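Methionine-binding lipoprotein MetQ (PDB 4GOT) binds methionine and probably hands it to the membrane permease of the MetNPQ ABC transporter, and has also been linked to methionine sulfoxide transport. Local coordinates at residues E25-E30 with M224-S229; S41-Y46 with N58-I63; R119-L124 with I130-K135. All coordinates share one frame; numbering follows the deposited sequence.

Contact 1 of 3, residues E25-E30 with M224-S229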
loop_
_atom_site.group_PDB
_atom_site.type_symbol
_atom_site.label_atom_id
_atom_site.label_comp_id
_atom_site.label_asym_id
_atom_site.label_seq_id
_atom_site.Cartn_x
_atom_site.Cartn_y
_atom_site.Cartn_z
ATOM N N GLU A 25 1.200 8.310 19.225
ATOM C CA GLU A 25 0.378 9.232 20.061
ATOM C C GLU A 25 1.057 9.861 21.322
ATOM O O GLU A 25 0.980 11.053 21.518
ATOM C CB GLU A 25 -0.961 8.579 20.458
ATOM C CG GLU A 25 -1.827 9.460 21.348
ATOM C CD GLU A 25 -3.275 8.994 21.460
ATOM O OE1 GLU A 25 -3.551 7.766 21.363
ATOM O OE2 GLU A 25 -4.137 9.877 21.664
ATOM N N PRO A 26 1.707 9.057 22.172
ATOM C CA PRO A 26 2.389 9.662 23.326
ATOM C C PRO A 26 3.612 10.525 22.967
ATOM O O PRO A 26 3.928 11.479 23.707
ATOM C CB PRO A 26 2.789 8.459 24.205
ATOM C CG PRO A 26 2.542 7.242 23.395
ATOM C CD PRO A 26 1.643 7.588 22.253
ATOM N N LEU A 27 4.279 10.187 21.864
ATOM C CA LEU A 27 5.365 10.988 21.363
ATOM C C LEU A 27 4.870 12.356 20.797
ATOM O O LEU A 27 5.544 13.396 20.958
ATOM C CB LEU A 27 6.200 10.198 20.328
ATOM C CG LEU A 27 6.760 8.825 20.768
ATOM C CD1 LEU A 27 7.538 8.253 19.577
ATOM C CD2 LEU A 27 7.650 8.875 21.991
ATOM N N LEU A 28 3.699 12.369 20.170
ATOM C CA LEU A 28 3.073 13.641 19.746
ATOM C C LEU A 28 2.618 14.525 20.909
ATOM O O LEU A 28 2.740 15.738 20.835
ATOM C CB LEU A 28 1.864 13.395 18.818
ATOM C CG LEU A 28 2.219 13.135 17.375
ATOM C CD1 LEU A 28 0.976 12.637 16.642
ATOM C CD2 LEU A 28 2.842 14.378 16.735
ATOM N N LYS A 29 2.060 13.929 21.959
ATOM C CA LYS A 29 1.711 14.678 23.179
ATOM C C LYS A 29 2.968 15.326 23.820
ATOM O O LYS A 29 2.916 16.466 24.295
ATOM C CB LYS A 29 0.965 13.774 24.176
ATOM C CG LYS A 29 0.378 14.536 25.363
ATOM C CD LYS A 29 -0.482 13.671 26.283
ATOM C CE LYS A 29 0.341 12.886 27.318
ATOM N NZ LYS A 29 -0.386 12.686 28.616
ATOM N N GLU A 30 4.105 14.629 23.763
ATOM C CA GLU A 30 5.409 15.205 24.194
ATOM C C GLU A 30 5.881 16.436 23.392
ATOM O O GLU A 30 6.756 17.197 23.861
ATOM C CB GLU A 30 6.510 14.122 24.231
ATOM C CG GLU A 30 6.444 13.257 25.506
ATOM C CD GLU A 30 7.117 11.877 25.399
ATOM O OE1 GLU A 30 7.944 11.648 24.478
ATOM O OE2 GLU A 30 6.811 11.004 26.254
HETATM N N MSE A 224 5.569 14.052 11.122
HETATM C CA MSE A 224 6.671 13.471 10.359
HETATM C C MSE A 224 7.846 13.160 11.254
HETATM O O MSE A 224 8.460 12.126 11.115
HETATM C CB MSE A 224 7.124 14.403 9.224
HETATM C CG MSE A 224 6.068 14.643 8.157
HETATM SE SE MSE A 224 5.111 13.019 7.642
HETATM C CE MSE A 224 6.578 12.019 6.851
ATOM N N GLU A 225 8.140 14.079 12.178
ATOM C CA GLU A 225 9.184 13.913 13.185
ATOM C C GLU A 225 9.000 12.652 14.030
ATOM O O GLU A 225 9.916 11.873 14.204
ATOM C CB GLU A 225 9.247 15.133 14.104
ATOM C CG GLU A 225 10.176 16.228 13.623
ATOM C CD GLU A 225 10.347 17.383 14.626
ATOM O OE1 GLU A 225 9.799 17.320 15.759
ATOM O OE2 GLU A 225 11.037 18.368 14.280
ATOM N N VAL A 226 7.828 12.476 14.618
ATOM C CA VAL A 226 7.566 11.266 15.396
ATOM C C VAL A 226 7.642 9.981 14.537
ATOM O O VAL A 226 8.242 8.975 14.976
ATOM C CB VAL A 226 6.219 11.335 16.151
ATOM C CG1 VAL A 226 5.922 9.992 16.791
ATOM C CG2 VAL A 226 6.266 12.435 17.211
ATOM N N LEU A 227 7.089 10.026 13.322
ATOM C CA LEU A 227 7.038 8.823 12.445
ATOM C C LEU A 227 8.433 8.410 11.910
ATOM O O LEU A 227 8.633 7.275 11.385
ATOM C CB LEU A 227 6.064 9.001 11.290
ATOM C CG LEU A 227 4.594 9.154 11.621
ATOM C CD1 LEU A 227 3.788 9.504 10.357
ATOM C CD2 LEU A 227 4.048 7.921 12.323
ATOM N N HIS A 228 9.392 9.291 12.090
ATOM C CA HIS A 228 10.816 8.944 11.767
ATOM C C HIS A 228 11.654 8.764 13.003
ATOM O O HIS A 228 12.851 8.563 12.891
ATOM C CB HIS A 228 11.409 9.951 10.781
ATOM C CG HIS A 228 10.817 9.778 9.439
ATOM N ND1 HIS A 228 11.304 8.844 8.550
ATOM C CD2 HIS A 228 9.674 10.269 8.889
ATOM C CE1 HIS A 228 10.501 8.797 7.492
ATOM N NE2 HIS A 228 9.498 9.646 7.679
ATOM N N SER A 229 11.038 8.819 14.192
ATOM C CA SER A 229 11.826 8.599 15.444
ATOM C C SER A 229 12.422 7.175 15.507
ATOM O O SER A 229 11.918 6.240 14.859
ATOM C CB SER A 229 10.960 8.850 16.686
ATOM O OG SER A 229 9.927 7.887 16.814
#
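Leu27 carries CG beside its backbone N (chi1 -54°), which brings CD1 to CG1 of Val226 and on toward Ser229. Leu27 and Val226 mark the closest approach of the two backbones, their CA atoms 6.4 Å apart, and CB of Leu27 lies between the two methyls of the valine and its own helix. CG1 of Val226 sits 3.6 Å from CB of Leu27, and CG2 of Val226 lies 3.8 Å from the same CB of Leu27. CG2 of Val226 reaches on to the next residue, 4.0 Å from CD2 of Leu28, and the side chains cross obliquely. Val226 is modelled in two conformers and this holds for one of them, so the detail of its branches is somewhat doubtful.

At the far end of Leu27, CD1 rests 3.7 Å from OG of Ser229. That hydroxyl donates to the carbonyl O of Val226 over 2.7 Å, in the carbonyl plane, and the same oxygen accepts from the backbone N of Ser229. Ser229 is the N-cap of helix 230-239: its OG is also hydrogen-bonded to the N of Ile232, so one serine ties the end of helix 218-227 to the start of the next helix.

The contact packs the C-terminal part of helix 14-29 against the end of helix 218-227, on the lobe built round the six-stranded sheet. Ala24 and Ile232 extend the apolar surroundings of Val226, and Glu225 forms a salt bridge with Lys31 just past the first segment.

No hydrogen bond joins the two segments. Cohesion across them is therefore van der Waals packing of branched aliphatic groups, while Ser229, held over the helix end, sets its OG beside Leu27 with its polar needs met by Val226 and helix 230-239.

Contact 2 of 3, residues S41-Y46 with N58-I63; sequences SDYKMY and NYFQHI. With MSE (selenomethionine), chain B.
The backbones come nearest at Tyr46 and Asn58, CA atoms 6.3 Å apart, where helix 44-51 passes strand 57-62. Ahead of the helix, OD2 of Asp42 accepts from the N of Lys44, a capping bond, while the strand turns a corner at Phe60. Asn58 ND2 gives a weak bond to the carbonyl O of Tyr46 (3.2 Å, 147° at the hydrogen); its stronger partner is OD1 of Asn47.

Phe60 CG lies between its backbone N and carbonyl carbon (chi1 85°), which swings the ring against the helix. There it forms an offset stack with Tyr46, centroids 4.7 Å apart and planes at 20°. CB of Tyr46 adds a CH-pi contact over that ring, 3.4 Å from the Phe60 centroid, and CB of Gln61 covers the opposite face. CE2 of Phe60 lies 3.3 Å from the carbonyl O of Tyr43.

This corner, in the lobe of a type 2 periplasmic-binding-protein fold, forms one wall of the ligand pocket. The CE methyl of the bound selenomethionine sits over the centre of the Tyr43 ring, 3.5 Å from CD2 of Tyr43, and meets Phe60 obliquely. Its selenium lies over a face of the His62 imidazole, 3.2 Å from NE2 of His62. Asn180 is hydrogen-bonded to the Tyr43 hydroxyl, Glu116 to NE2 of His62, and the N of Tyr65 to ND1.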
loop_
_atom_site.group_PDB
_atom_site.type_symbol
_atom_site.label_atom_id
_atom_site.label_comp_id
_atom_site.label_asym_id
_atom_site.label_seq_id
_atom_site.Cartn_x
_atom_site.Cartn_y
_atom_site.Cartn_z
ATOM N N SER A 41 -13.546 2.274 5.184
ATOM C CA SER A 41 -13.814 0.905 4.660
ATOM C C SER A 41 -13.088 0.536 3.367
ATOM O O SER A 41 -12.966 -0.642 3.052
ATOM C CB SER A 41 -15.304 0.644 4.488
ATOM O OG SER A 41 -15.969 1.704 3.834
ATOM N N ASP A 42 -12.661 1.513 2.574
ATOM C CA ASP A 42 -11.855 1.173 1.380
ATOM C C ASP A 42 -11.016 2.342 0.915
ATOM O O ASP A 42 -11.270 3.488 1.270
ATOM C CB ASP A 42 -12.749 0.613 0.234
ATOM C CG ASP A 42 -13.150 1.685 -0.803
ATOM O OD1 ASP A 42 -14.100 2.427 -0.516
ATOM O OD2 ASP A 42 -12.504 1.782 -1.904
ATOM N N TYR A 43 -9.966 1.992 0.149
ATOM C CA TYR A 43 -8.922 2.856 -0.263
ATOM C C TYR A 43 -9.455 4.126 -0.909
ATOM O O TYR A 43 -8.845 5.189 -0.758
ATOM C CB TYR A 43 -8.050 2.129 -1.318
ATOM C CG TYR A 43 -6.993 1.103 -0.893
ATOM C CD1 TYR A 43 -6.538 0.977 0.401
ATOM C CD2 TYR A 43 -6.411 0.276 -1.871
ATOM C CE1 TYR A 43 -5.535 0.060 0.732
ATOM C CE2 TYR A 43 -5.421 -0.647 -1.565
ATOM C CZ TYR A 43 -4.986 -0.758 -0.253
ATOM O OH TYR A 43 -4.013 -1.663 0.039
ATOM N N LYS A 44 -10.576 4.049 -1.621
ATOM C CA LYS A 44 -11.080 5.225 -2.355
ATOM C C LYS A 44 -11.606 6.312 -1.405
ATOM O O LYS A 44 -11.734 7.469 -1.795
ATOM C CB LYS A 44 -12.159 4.833 -3.381
ATOM C CG LYS A 44 -11.684 4.086 -4.631
ATOM C CD LYS A 44 -10.569 4.843 -5.384
ATOM C CE LYS A 44 -10.801 4.997 -6.890
ATOM N NZ LYS A 44 -11.012 3.690 -7.567
HETATM N N MSE A 45 -11.908 5.937 -0.159
HETATM C CA MSE A 45 -12.439 6.885 0.804
HETATM C C MSE A 45 -11.428 7.891 1.389
HETATM O O MSE A 45 -11.815 8.991 1.829
HETATM C CB MSE A 45 -13.139 6.135 1.955
HETATM C CG MSE A 45 -14.363 5.434 1.471
HETATM SE SE MSE A 45 -15.321 4.611 2.976
HETATM C CE MSE A 45 -15.840 6.246 3.935
ATOM N N TYR A 46 -10.150 7.526 1.418
ATOM C CA TYR A 46 -9.157 8.254 2.214
ATOM C C TYR A 46 -8.828 9.631 1.607
ATOM O O TYR A 46 -8.855 10.614 2.306
ATOM C CB TYR A 46 -7.905 7.389 2.388
ATOM C CG TYR A 46 -8.154 6.207 3.303
ATOM C CD1 TYR A 46 -8.654 5.006 2.820
ATOM C CD2 TYR A 46 -7.922 6.305 4.676
ATOM C CE1 TYR A 46 -8.922 3.928 3.695
ATOM C CE2 TYR A 46 -8.208 5.252 5.543
ATOM C CZ TYR A 46 -8.694 4.062 5.064
ATOM O OH TYR A 46 -8.900 3.011 5.955
ATOM N N ASN A 58 -3.956 11.850 5.616
ATOM C CA ASN A 58 -4.231 10.424 5.524
ATOM C C ASN A 58 -2.886 9.667 5.447
ATOM O O ASN A 58 -1.875 10.248 5.100
ATOM C CB ASN A 58 -5.240 10.076 4.379
ATOM C CG ASN A 58 -4.730 10.396 2.995
ATOM O OD1 ASN A 58 -3.574 10.117 2.656
ATOM N ND2 ASN A 58 -5.635 10.869 2.137
ATOM N N TYR A 59 -2.915 8.390 5.817
ATOM C CA TYR A 59 -1.733 7.525 5.895
ATOM C C TYR A 59 -2.231 6.144 5.455
ATOM O O TYR A 59 -2.804 5.369 6.264
ATOM C CB TYR A 59 -1.260 7.499 7.350
ATOM C CG TYR A 59 -0.064 6.663 7.668
ATOM C CD1 TYR A 59 0.916 6.415 6.731
ATOM C CD2 TYR A 59 0.128 6.180 8.969
ATOM C CE1 TYR A 59 2.017 5.669 7.066
ATOM C CE2 TYR A 59 1.239 5.442 9.311
ATOM C CZ TYR A 59 2.165 5.163 8.362
ATOM O OH TYR A 59 3.285 4.463 8.679
ATOM N N PHE A 60 -2.107 5.893 4.154
ATOM C CA PHE A 60 -2.632 4.660 3.535
ATOM C C PHE A 60 -2.067 4.302 2.158
ATOM O O PHE A 60 -2.210 3.150 1.774
ATOM C CB PHE A 60 -4.190 4.684 3.449
ATOM C CG PHE A 60 -4.701 5.402 2.234
ATOM C CD1 PHE A 60 -4.569 6.779 2.120
ATOM C CD2 PHE A 60 -5.189 4.686 1.132
ATOM C CE1 PHE A 60 -4.975 7.430 0.962
ATOM C CE2 PHE A 60 -5.615 5.337 -0.019
ATOM C CZ PHE A 60 -5.514 6.715 -0.090
ATOM N N GLN A 61 -1.437 5.245 1.426
ATOM C CA GLN A 61 -1.124 5.060 -0.015
ATOM C C GLN A 61 0.319 5.295 -0.338
ATOM O O GLN A 61 1.059 5.792 0.494
ATOM C CB GLN A 61 -1.961 6.058 -0.846
ATOM C CG GLN A 61 -1.458 7.507 -0.790
ATOM C CD GLN A 61 -2.505 8.533 -1.141
ATOM O OE1 GLN A 61 -3.130 8.469 -2.201
ATOM N NE2 GLN A 61 -2.709 9.514 -0.240
ATOM N N HIS A 62 0.696 5.040 -1.582
ATOM C CA HIS A 62 2.044 5.402 -2.087
ATOM C C HIS A 62 1.886 6.521 -3.139
ATOM O O HIS A 62 0.772 6.914 -3.459
ATOM C CB HIS A 62 2.780 4.186 -2.676
ATOM C CG HIS A 62 1.902 3.252 -3.475
ATOM N ND1 HIS A 62 1.338 3.587 -4.700
ATOM C CD2 HIS A 62 1.518 1.977 -3.223
ATOM C CE1 HIS A 62 0.622 2.567 -5.144
ATOM N NE2 HIS A 62 0.682 1.589 -4.253
ATOM N N ILE A 63 3.000 7.047 -3.638
ATOM C CA ILE A 63 2.974 8.193 -4.559
ATOM C C ILE A 63 2.239 7.837 -5.885
ATOM O O ILE A 63 1.419 8.625 -6.340
ATOM C CB ILE A 63 4.394 8.798 -4.805
ATOM C CG1 ILE A 63 4.944 9.508 -3.556
ATOM C CG2 ILE A 63 4.435 9.721 -6.041
ATOM C CD1 ILE A 63 6.461 9.570 -3.524
HETATM N N MSE B 300 -0.536 -0.135 1.984
HETATM C CA MSE B 300 -0.703 -0.524 0.552
HETATM C C MSE B 300 0.617 -1.068 -0.089
HETATM O O MSE B 300 1.609 -0.405 0.058
HETATM O OXT MSE B 300 0.736 -2.108 -0.785
HETATM C CB MSE B 300 -1.158 0.714 -0.238
HETATM C CG MSE B 300 -1.659 0.453 -1.623
HETATM SE SE MSE B 300 -2.018 2.114 -2.640
HETATM C CE MSE B 300 -3.833 2.620 -1.720
#

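Contact 3 of 3, residues R119-L124 with I130-K135. With MSE (selenomethionine), chain B.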
loop_
_atom_site.group_PDB
_atom_site.type_symbol
_atom_site.label_atom_id
_atom_site.label_comp_id
_atom_site.label_asym_id
_atom_site.label_seq_id
_atom_site.Cartn_x
_atom_site.Cartn_y
_atom_site.Cartn_z
ATOM N N ARG A 119 2.787 -2.701 -10.796
ATOM C CA ARG A 119 3.452 -3.319 -9.620
ATOM C C ARG A 119 3.231 -4.855 -9.605
ATOM O O ARG A 119 4.142 -5.624 -9.418
ATOM C CB ARG A 119 2.901 -2.699 -8.334
ATOM C CG ARG A 119 3.645 -3.074 -7.071
ATOM C CD ARG A 119 3.007 -2.461 -5.832
ATOM N NE ARG A 119 3.869 -2.709 -4.687
ATOM C CZ ARG A 119 3.558 -2.425 -3.423
ATOM N NH1 ARG A 119 2.392 -1.868 -3.085
ATOM N NH2 ARG A 119 4.446 -2.719 -2.475
HETATM N N MSE A 120 1.978 -5.266 -9.767
HETATM C CA MSE A 120 1.591 -6.679 -9.924
HETATM C C MSE A 120 2.226 -7.385 -11.115
HETATM O O MSE A 120 2.858 -8.444 -10.969
HETATM C CB MSE A 120 0.054 -6.761 -10.029
HETATM C CG MSE A 120 -0.600 -6.277 -8.776
HETATM SE SE MSE A 120 -2.514 -6.179 -8.933
HETATM C CE MSE A 120 -2.993 -4.296 -9.122
ATOM N N LEU A 121 2.118 -6.791 -12.299
ATOM C CA LEU A 121 2.676 -7.414 -13.485
ATOM C C LEU A 121 4.210 -7.554 -13.425
ATOM O O LEU A 121 4.767 -8.495 -14.010
ATOM C CB LEU A 121 2.238 -6.657 -14.766
ATOM C CG LEU A 121 0.719 -6.642 -14.988
ATOM C CD1 LEU A 121 0.433 -5.899 -16.280
ATOM C CD2 LEU A 121 0.073 -8.037 -14.960
ATOM N N ALA A 122 4.867 -6.642 -12.705
ATOM C CA ALA A 122 6.336 -6.611 -12.630
ATOM C C ALA A 122 6.810 -7.823 -11.835
ATOM O O ALA A 122 7.863 -8.377 -12.133
ATOM C CB ALA A 122 6.843 -5.318 -11.994
HETATM N N MSE A 123 6.028 -8.226 -10.836
HETATM C CA MSE A 123 6.317 -9.453 -10.081
HETATM C C MSE A 123 6.221 -10.703 -10.937
HETATM O O MSE A 123 7.016 -11.609 -10.775
HETATM C CB MSE A 123 5.367 -9.610 -8.891
HETATM C CG MSE A 123 5.699 -8.642 -7.787
HETATM SE SE MSE A 123 4.614 -8.912 -6.231
HETATM C CE MSE A 123 5.569 -10.473 -5.504
ATOM N N LEU A 124 5.226 -10.754 -11.820
ATOM C CA LEU A 124 5.089 -11.859 -12.740
ATOM C C LEU A 124 6.219 -11.829 -13.776
ATOM O O LEU A 124 6.681 -12.871 -14.174
ATOM C CB LEU A 124 3.754 -11.874 -13.440
ATOM C CG LEU A 124 2.486 -11.867 -12.550
ATOM C CD1 LEU A 124 1.225 -12.020 -13.402
ATOM C CD2 LEU A 124 2.574 -12.975 -11.504
ATOM N N ILE A 130 5.732 -13.741 -17.640
ATOM C CA ILE A 130 5.336 -12.830 -18.737
ATOM C C ILE A 130 6.476 -11.885 -19.101
ATOM O O ILE A 130 7.446 -11.762 -18.351
ATOM C CB ILE A 130 4.085 -11.978 -18.388
ATOM C CG1 ILE A 130 4.357 -11.013 -17.223
ATOM C CG2 ILE A 130 2.898 -12.878 -18.098
ATOM C CD1 ILE A 130 3.253 -9.989 -16.997
ATOM N N THR A 131 6.386 -11.249 -20.266
ATOM C CA THR A 131 7.272 -10.122 -20.578
ATOM C C THR A 131 6.362 -8.910 -20.834
ATOM O O THR A 131 5.244 -9.053 -21.360
ATOM C CB THR A 131 8.213 -10.345 -21.772
ATOM O OG1 THR A 131 7.428 -10.384 -22.951
ATOM C CG2 THR A 131 9.030 -11.650 -21.682
ATOM N N LEU A 132 6.828 -7.736 -20.384
ATOM C CA LEU A 132 6.147 -6.462 -20.581
ATOM C C LEU A 132 6.906 -5.667 -21.635
ATOM O O LEU A 132 8.135 -5.822 -21.774
ATOM C CB LEU A 132 6.057 -5.673 -19.265
ATOM C CG LEU A 132 5.090 -6.189 -18.194
ATOM C CD1 LEU A 132 5.409 -5.492 -16.879
ATOM C CD2 LEU A 132 3.619 -5.996 -18.566
ATOM N N ASP A 133 6.173 -4.866 -22.412
ATOM C CA ASP A 133 6.764 -3.919 -23.383
ATOM C C ASP A 133 7.846 -3.014 -22.720
ATOM O O ASP A 133 7.544 -2.202 -21.849
ATOM C CB ASP A 133 5.632 -3.059 -23.965
ATOM C CG ASP A 133 6.103 -2.093 -25.057
ATOM O OD1 ASP A 133 7.288 -2.068 -25.448
ATOM O OD2 ASP A 133 5.249 -1.335 -25.547
ATOM N N SER A 134 9.114 -3.144 -23.135
ATOM C CA SER A 134 10.168 -2.356 -22.517
ATOM C C SER A 134 10.052 -0.829 -22.778
ATOM O O SER A 134 10.765 -0.040 -22.160
ATOM C CB SER A 134 11.535 -2.873 -22.958
ATOM O OG SER A 134 11.749 -2.561 -24.323
ATOM N N LYS A 135 9.190 -0.422 -23.718
ATOM C CA LYS A 135 8.977 0.998 -24.032
ATOM C C LYS A 135 7.982 1.647 -23.097
ATOM O O LYS A 135 7.703 2.810 -23.249
ATOM C CB LYS A 135 8.537 1.188 -25.502
ATOM C CG LYS A 135 9.519 0.620 -26.503
ATOM C CD LYS A 135 9.073 0.771 -27.950
ATOM C CE LYS A 135 10.159 0.241 -28.883
ATOM N NZ LYS A 135 9.896 0.463 -30.329
HETATM N N MSE B 300 -0.536 -0.135 1.984
HETATM C CA MSE B 300 -0.703 -0.524 0.552
HETATM C C MSE B 300 0.617 -1.068 -0.089
HETATM O O MSE B 300 1.609 -0.405 0.058
HETATM O OXT MSE B 300 0.736 -2.108 -0.785
HETATM C CB MSE B 300 -1.158 0.714 -0.238
HETATM C CG MSE B 300 -1.659 0.453 -1.623
HETATM SE SE MSE B 300 -2.018 2.114 -2.640
HETATM C CE MSE B 300 -3.833 2.620 -1.720
#
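The guanidinium of Arg119 meets the carboxylate of the bound selenomethionine edge-on, with the ligand C near the guanidinium plane. NH1 of Arg119 gives OXT of the ligand a hydrogen bond of 2.8 Å, bent to 137° at the hydrogen. NH1 also forms a salt bridge with Glu116, and NH2 another with Glu197, so the flat group is held by acidic partners as well as by its ligand; this probably keeps it from rotating about its chain. The Arg119 side chain runs extended from CG to NE, which carries the charge from the helix to the pocket.

Farther along the same helix the chemistry becomes aliphatic. Ile130 bridges two turns: its CG1 lies 3.9 Å from CB of Leu124, while its CD1 reaches back to 3.7 Å from the carbonyl O of Leu121 and 4.1 Å from CB of Leu121. CG1 stands between the backbone N and the carbonyl carbon of Ile130 (chi1 65°), which, with the chain extended to CD1, lets this branch reach from Leu124 to Leu121.

The two segments are consecutive elements of the lobe that holds the five-stranded sheet: helix 117-126 is followed by strand 131-132, which pairs antiparallel with strand 146-148 in a small two-stranded sheet. Ile130 and Leu132 both touch Ile146 of that second strand, and Leu124 also packs on Phe176 of the five-stranded sheet.

Leu132 crosses Leu121 at about a right angle. Its CD2 lies 3.9 Å from CD1 of Leu121, and its CD1 is 4.0 Å from CB of Leu121. The backbone N of Leu132 is bonded to Glu125 OE2, just beyond the helical segment. Past the strand, Asp133 opens an Asx turn, its OD1 accepting from the N of Lys135 over 3.1 Å.

How the contacts relate
The centre of contact 2 lies about 8 Å from that of the chain, the nearest of the three, whereas contacts 1 and 3 sit on opposite sides of the chain's centre, their own centres about 39 Å apart. Contacts 2 and 3 are buried, contact 1 only partly. Contacts 1 and 2 both belong to the lobe with the six-stranded sheet, contact 3 to the other. Contacts 2 and 3 touch the same ligand from different lobes: aromatic groups of contact 2 surround its selenium end, while contact 3 supplies a charge for its carboxylate. They also meet directly, CD2 of His62 lying 3.9 Å from NH1 of Arg119. Contact 1 and the helix-strand packing of contact 3 are aliphatic; stacked rings distinguish contact 2.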